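Local structure of putative oxidoreductase with NAD(P)-binding Rossmann-fold domain (Clostridium difficile, 3UUW) at residues 8-14 with 33-39; 134-139 with 233-237. The protein probably acts as a dinucleotide-dependent oxidoreductase of the Gfo/Idh/MocA family, binding NAD(P) on its Rossmann-fold domain, although its substrate is not established. One frame throughout, in Å; residues are numbered along the deposited sequence.

Interaction 1. Residues 8-14 with 33-39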
loop_
_atom_site.group_PDB
_atom_site.type_symbol
_atom_site.label_atom_id
_atom_site.label_comp_id
_atom_site.label_asym_id
_atom_site.label_seq_id
_atom_site.Cartn_x
_atom_site.Cartn_y
_atom_site.Cartn_z
ATOM N N LYS A 8 5.576 41.512 19.172
ATOM C CA LYS A 8 6.898 41.626 18.570
ATOM C C LYS A 8 7.669 40.335 18.850
ATOM O O LYS A 8 7.852 39.954 20.003
ATOM C CB LYS A 8 7.657 42.822 19.157
ATOM C CG LYS A 8 6.999 44.193 18.905
ATOM C CD LYS A 8 7.870 45.360 19.402
ATOM C CE LYS A 8 8.954 45.765 18.382
ATOM N NZ LYS A 8 10.080 46.608 18.957
ATOM N N MET A 9 8.128 39.676 17.801
ATOM C CA MET A 9 8.856 38.412 17.944
ATOM C C MET A 9 10.266 38.523 17.389
ATOM O O MET A 9 10.490 39.175 16.360
ATOM C CB MET A 9 8.076 37.297 17.224
ATOM C CG MET A 9 8.657 35.866 17.281
ATOM S SD MET A 9 9.986 35.543 16.108
ATOM C CE MET A 9 9.070 35.514 14.573
ATOM N N GLY A 10 11.202 37.857 18.061
ATOM C CA GLY A 10 12.567 37.733 17.588
ATOM C C GLY A 10 12.915 36.262 17.576
ATOM O O GLY A 10 12.279 35.453 18.261
ATOM N N MET A 11 13.955 35.919 16.838
ATOM C CA MET A 11 14.450 34.557 16.787
ATOM C C MET A 11 15.911 34.540 17.186
ATOM O O MET A 11 16.686 35.373 16.719
ATOM C CB MET A 11 14.300 33.964 15.375
ATOM C CG MET A 11 14.720 32.513 15.282
ATOM S SD MET A 11 14.309 31.782 13.675
ATOM C CE MET A 11 12.538 31.687 13.775
ATOM N N ILE A 12 16.282 33.582 18.042
ATOM C CA ILE A 12 17.671 33.373 18.418
ATOM C C ILE A 12 18.078 31.960 18.028
ATOM O O ILE A 12 17.440 30.979 18.436
ATOM C CB ILE A 12 17.896 33.623 19.942
ATOM C CG1 ILE A 12 17.716 35.111 20.254
ATOM C CG2 ILE A 12 19.253 33.154 20.384
ATOM C CD1 ILE A 12 17.707 35.450 21.753
ATOM N N GLY A 13 19.171 31.858 17.266
ATOM C CA GLY A 13 19.665 30.577 16.771
ATOM C C GLY A 13 19.101 30.372 15.383
ATOM O O GLY A 13 17.894 30.186 15.214
ATOM N N LEU A 14 19.946 30.485 14.371
ATOM C CA LEU A 14 19.508 30.349 12.994
ATOM C C LEU A 14 20.178 29.145 12.328
ATOM O O LEU A 14 20.548 29.204 11.153
ATOM C CB LEU A 14 19.773 31.626 12.228
ATOM C CG LEU A 14 19.124 32.896 12.785
ATOM C CD1 LEU A 14 19.630 34.130 12.045
ATOM C CD2 LEU A 14 17.602 32.784 12.706
ATOM N N GLU A 33 4.942 41.019 14.491
ATOM C CA GLU A 33 6.012 41.684 13.776
ATOM C C GLU A 33 7.292 40.889 14.019
ATOM O O GLU A 33 7.629 40.617 15.177
ATOM C CB GLU A 33 6.204 43.111 14.284
ATOM C CG GLU A 33 7.241 43.892 13.502
ATOM C CD GLU A 33 7.541 45.281 14.062
ATOM O OE1 GLU A 33 7.047 45.632 15.156
ATOM O OE2 GLU A 33 8.296 46.018 13.390
ATOM N N PHE A 34 7.989 40.507 12.943
ATOM C CA PHE A 34 9.274 39.788 13.035
ATOM C C PHE A 34 10.357 40.875 13.173
ATOM O O PHE A 34 10.879 41.401 12.187
ATOM C CB PHE A 34 9.499 38.898 11.804
ATOM C CG PHE A 34 10.462 37.748 12.030
ATOM C CD1 PHE A 34 11.534 37.857 12.895
ATOM C CD2 PHE A 34 10.312 36.574 11.327
ATOM C CE1 PHE A 34 12.417 36.778 13.079
ATOM C CE2 PHE A 34 11.190 35.507 11.496
ATOM C CZ PHE A 34 12.244 35.612 12.387
ATOM N N VAL A 35 10.640 41.232 14.421
ATOM C CA VAL A 35 11.538 42.340 14.738
ATOM C C VAL A 35 12.976 42.135 14.312
ATOM O O VAL A 35 13.634 43.082 13.849
ATOM C CB VAL A 35 11.491 42.627 16.264
ATOM C CG1 VAL A 35 12.612 43.588 16.695
ATOM C CG2 VAL A 35 10.132 43.155 16.638
ATOM N N GLY A 36 13.473 40.915 14.474
ATOM C CA GLY A 36 14.852 40.631 14.138
ATOM C C GLY A 36 15.296 39.257 14.543
ATOM O O GLY A 36 14.531 38.474 15.112
ATOM N N ALA A 37 16.566 38.972 14.269
ATOM C CA ALA A 37 17.115 37.678 14.577
ATOM C C ALA A 37 18.598 37.795 14.922
ATOM O O ALA A 37 19.283 38.695 14.453
ATOM C CB ALA A 37 16.921 36.719 13.383
ATOM N N PHE A 38 19.061 36.872 15.752
ATOM C CA PHE A 38 20.442 36.807 16.157
ATOM C C PHE A 38 20.884 35.367 16.120
ATOM O O PHE A 38 20.125 34.454 16.479
ATOM C CB PHE A 38 20.642 37.342 17.585
ATOM C CG PHE A 38 21.997 36.987 18.164
ATOM C CD1 PHE A 38 23.115 37.736 17.850
ATOM C CD2 PHE A 38 22.159 35.846 18.936
ATOM C CE1 PHE A 38 24.362 37.379 18.341
ATOM C CE2 PHE A 38 23.385 35.485 19.431
ATOM C CZ PHE A 38 24.492 36.248 19.138
ATOM N N THR A 39 22.115 35.184 15.651
ATOM C CA THR A 39 22.835 33.930 15.768
ATOM C C THR A 39 24.326 34.324 15.931
ATOM O O THR A 39 24.753 35.351 15.415
ATOM C CB THR A 39 22.525 32.955 14.599
ATOM O OG1 THR A 39 22.859 31.618 14.992
ATOM C CG2 THR A 39 23.273 33.328 13.309
#

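Interaction 2. Residues 134-139 with 233-237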
loop_
_atom_site.group_PDB
_atom_site.type_symbol
_atom_site.label_atom_id
_atom_site.label_comp_id
_atom_site.label_asym_id
_atom_site.label_seq_id
_atom_site.Cartn_x
_atom_site.Cartn_y
_atom_site.Cartn_z
ATOM N N GLU A 134 -5.960 13.801 15.367
ATOM C CA GLU A 134 -7.154 13.122 14.863
ATOM C C GLU A 134 -7.302 11.733 15.463
ATOM O O GLU A 134 -8.372 11.398 15.973
ATOM C CB GLU A 134 -7.157 13.061 13.351
ATOM C CG GLU A 134 -8.442 12.488 12.787
ATOM C CD GLU A 134 -8.624 12.753 11.306
ATOM O OE1 GLU A 134 -7.723 13.339 10.673
ATOM O OE2 GLU A 134 -9.686 12.357 10.777
ATOM N N ILE A 135 -6.244 10.931 15.463
ATOM C CA ILE A 135 -6.382 9.568 15.971
ATOM C C ILE A 135 -6.584 9.583 17.471
ATOM O O ILE A 135 -7.338 8.779 17.985
ATOM C CB ILE A 135 -5.233 8.593 15.521
ATOM C CG1 ILE A 135 -3.861 9.015 16.052
ATOM C CG2 ILE A 135 -5.212 8.488 13.990
ATOM C CD1 ILE A 135 -2.752 7.919 15.848
ATOM N N LYS A 136 -5.972 10.548 18.167
ATOM C CA LYS A 136 -6.160 10.657 19.606
ATOM C C LYS A 136 -7.615 10.990 19.904
ATOM O O LYS A 136 -8.231 10.403 20.796
ATOM C CB LYS A 136 -5.279 11.752 20.186
ATOM C CG LYS A 136 -5.370 11.925 21.702
ATOM C CD LYS A 136 -4.484 13.099 22.146
ATOM C CE LYS A 136 -4.496 13.320 23.646
ATOM N NZ LYS A 136 -5.790 13.930 24.075
ATOM N N ASN A 137 -8.156 11.932 19.152
ATOM C CA ASN A 137 -9.542 12.389 19.371
ATOM C C ASN A 137 -10.576 11.297 19.049
ATOM O O ASN A 137 -11.641 11.238 19.680
ATOM C CB ASN A 137 -9.838 13.622 18.515
ATOM C CG ASN A 137 -9.155 14.882 19.011
ATOM O OD1 ASN A 137 -8.742 14.979 20.169
ATOM N ND2 ASN A 137 -9.081 15.891 18.132
ATOM N N ASN A 138 -10.248 10.408 18.110
ATOM C CA ASN A 138 -11.198 9.390 17.641
ATOM C C ASN A 138 -11.053 8.010 18.288
ATOM O O ASN A 138 -11.846 7.100 18.003
ATOM C CB ASN A 138 -11.120 9.272 16.115
ATOM C CG ASN A 138 -11.629 10.491 15.416
ATOM O OD1 ASN A 138 -12.469 11.221 15.951
ATOM N ND2 ASN A 138 -11.158 10.724 14.201
ATOM N N ALA A 139 -10.073 7.869 19.174
ATOM C CA ALA A 139 -9.801 6.591 19.839
ATOM C C ALA A 139 -10.589 6.516 21.121
ATOM O O ALA A 139 -10.549 7.445 21.941
ATOM C CB ALA A 139 -8.324 6.460 20.138
ATOM N N GLY A 233 -12.797 -2.413 18.235
ATOM C CA GLY A 233 -13.259 -2.427 16.849
ATOM C C GLY A 233 -12.438 -1.654 15.849
ATOM O O GLY A 233 -12.862 -1.461 14.724
ATOM N N LYS A 234 -11.223 -1.260 16.204
ATOM C CA LYS A 234 -10.488 -0.355 15.352
ATOM C C LYS A 234 -8.981 -0.409 15.541
ATOM O O LYS A 234 -8.486 -0.627 16.652
ATOM C CB LYS A 234 -10.963 1.075 15.674
ATOM C CG LYS A 234 -10.564 2.115 14.708
ATOM C CD LYS A 234 -10.933 3.531 15.193
ATOM C CE LYS A 234 -12.359 3.693 15.601
ATOM N NZ LYS A 234 -12.576 5.142 15.938
ATOM N N ILE A 235 -8.251 -0.236 14.446
ATOM C CA ILE A 235 -6.814 0.043 14.522
ATOM C C ILE A 235 -6.643 1.379 13.804
ATOM O O ILE A 235 -7.216 1.586 12.725
ATOM C CB ILE A 235 -5.924 -0.979 13.835
ATOM C CG1 ILE A 235 -6.155 -2.392 14.401
ATOM C CG2 ILE A 235 -4.477 -0.579 14.017
ATOM C CD1 ILE A 235 -5.365 -3.501 13.697
ATOM N N GLN A 236 -5.913 2.301 14.420
ATOM C CA GLN A 236 -5.560 3.553 13.754
ATOM C C GLN A 236 -4.035 3.641 13.693
ATOM O O GLN A 236 -3.355 3.335 14.667
ATOM C CB GLN A 236 -6.061 4.775 14.504
ATOM C CG GLN A 236 -7.576 4.890 14.719
ATOM C CD GLN A 236 -7.934 5.766 15.938
ATOM O OE1 GLN A 236 -7.787 5.347 17.076
ATOM N NE2 GLN A 236 -8.427 6.947 15.681
ATOM N N ARG A 237 -3.497 4.092 12.572
ATOM C CA ARG A 237 -2.062 4.304 12.482
ATOM C C ARG A 237 -1.780 5.601 11.762
ATOM O O ARG A 237 -2.484 5.963 10.803
ATOM C CB ARG A 237 -1.331 3.217 11.694
ATOM C CG ARG A 237 -1.781 1.816 11.880
ATOM C CD ARG A 237 -0.768 0.872 11.200
ATOM N NE ARG A 237 -1.216 -0.469 11.453
ATOM C CZ ARG A 237 -2.166 -1.073 10.758
ATOM N NH1 ARG A 237 -2.728 -0.475 9.704
ATOM N NH2 ARG A 237 -2.529 -2.284 11.099
HETATM O O HOH W 1 -9.112 8.445 13.192
#

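Interaction 1. Residues 8-14 with 33-39
Met9 covers one face of the Phe34 ring: its CE sits over the middle, 3.7 Å from Phe34 CG, as a CH-pi contact, and SD follows over the same face, a Met-aromatic pair. The Met9 chain is bent at chi2 (-80°) and again at chi3, folding the methyl back over the ring. Gly36 O lies at the ring's edge, in its plane, while Met11 CB approaches obliquely near Phe34 CZ. On the opposite face of the sheet, Phe38 takes Ile12 CG2 at its own edge, 4.2 Å from Phe38 CD2. The two parallel strands between these sets pair through their backbones, from Met9 N to Glu33 O (2.8 Å) on to Gly13 N and Phe38 O (2.9 Å). Val35 N binds Met9 O through a more bent bond, where Phe34 centres an inverse gamma turn. Lys8 CE presses on Val35 CG2 (3.4 Å), while its NZ bonds to Lys66 O. Helix 16-26 covers Met9 and Met11. This is the opening beta-alpha-beta unit of a Rossmann fold, with Gly13 in a probable GxGxxA dinucleotide-binding turn. On the Met9, Met11, Phe34 and Ala37 face, weak CH-pi and sulfur-aromatic contacts join side chains, while main-chain bonds space the strands up to that turn.

Interaction 2. Residues 134-139 with 233-237
Gln236 and Ile135 make the apolar part of this contact, their side chains sliding past each other in opposite directions. Ile135 CG2 rests 3.8 Å from Gln236 CB, and Ile135 CB lies over one face of the Gln236 amide, 3.6 Å from NE2. A separate carbon-to-oxygen contact forms nearer the end of the helical segment, where Ala139 CB comes close to the amide plane, 3.3 Å from Gln236 OE1. The glutamine is thus lodged along the helix, its CG set beside its own backbone N (chi1 -60°) and the rest of the chain stretched toward the helical residues.

Two direct hydrogen bonds cross the gap, both from strand side chains to main-chain carbonyls. Gln236 NE2 gives a weak, bent one to Ile135 O (3.1 Å, 129° at the hydrogen). Lys234 NZ reaches Asn138 O at 2.9 Å, arriving tilted 35° from the carbonyl plane; the lysine chain runs extended until a bend at chi3. Bringing an ammonium group to a carbonyl close to the C-terminal end of a helix probably complements the helix dipole there.

The third kind of link is through water. One molecule accepts from Gln236 NE2 at 3.0 Å and from Asn138 ND2 at 3.2 Å, joining the two amides and giving NE2 a second partner beside the weakly bound carbonyl.

Around the contact, Ile135 also packs on Leu244, Val227 and Ile229 of the neighbouring strands, while Arg237, pointing away from the helix, forms salt bridges with Glu228, Glu245 and Glu247. Residues 134-138 of the helix run nearly antiparallel to strand residues 234-237, against one face of the large mixed sheet, an alpha/beta layering typical of the C-terminal domain of Gfo/Idh/MocA proteins.

The two contacts come in series along the chain, and interaction 1 is complete before interaction 2 begins. Their centres are 38 Å apart, on opposite sides of the chain's centre, and their nearest atoms remain about 26 Å from each other. They share no sheet: 8-14 with 33-39 belongs to the parallel five-stranded sheet, where 33-38 is an outermost strand within this chain, whereas 134-139 with 233-237 joins a helix to the mixed sheet of eight strands. One contact thus builds strand-to-strand pairing in the probable nucleotide-binding domain, the other helix-to-sheet layering in the C-terminal domain, consistent with the two-domain design of this oxidoreductase family.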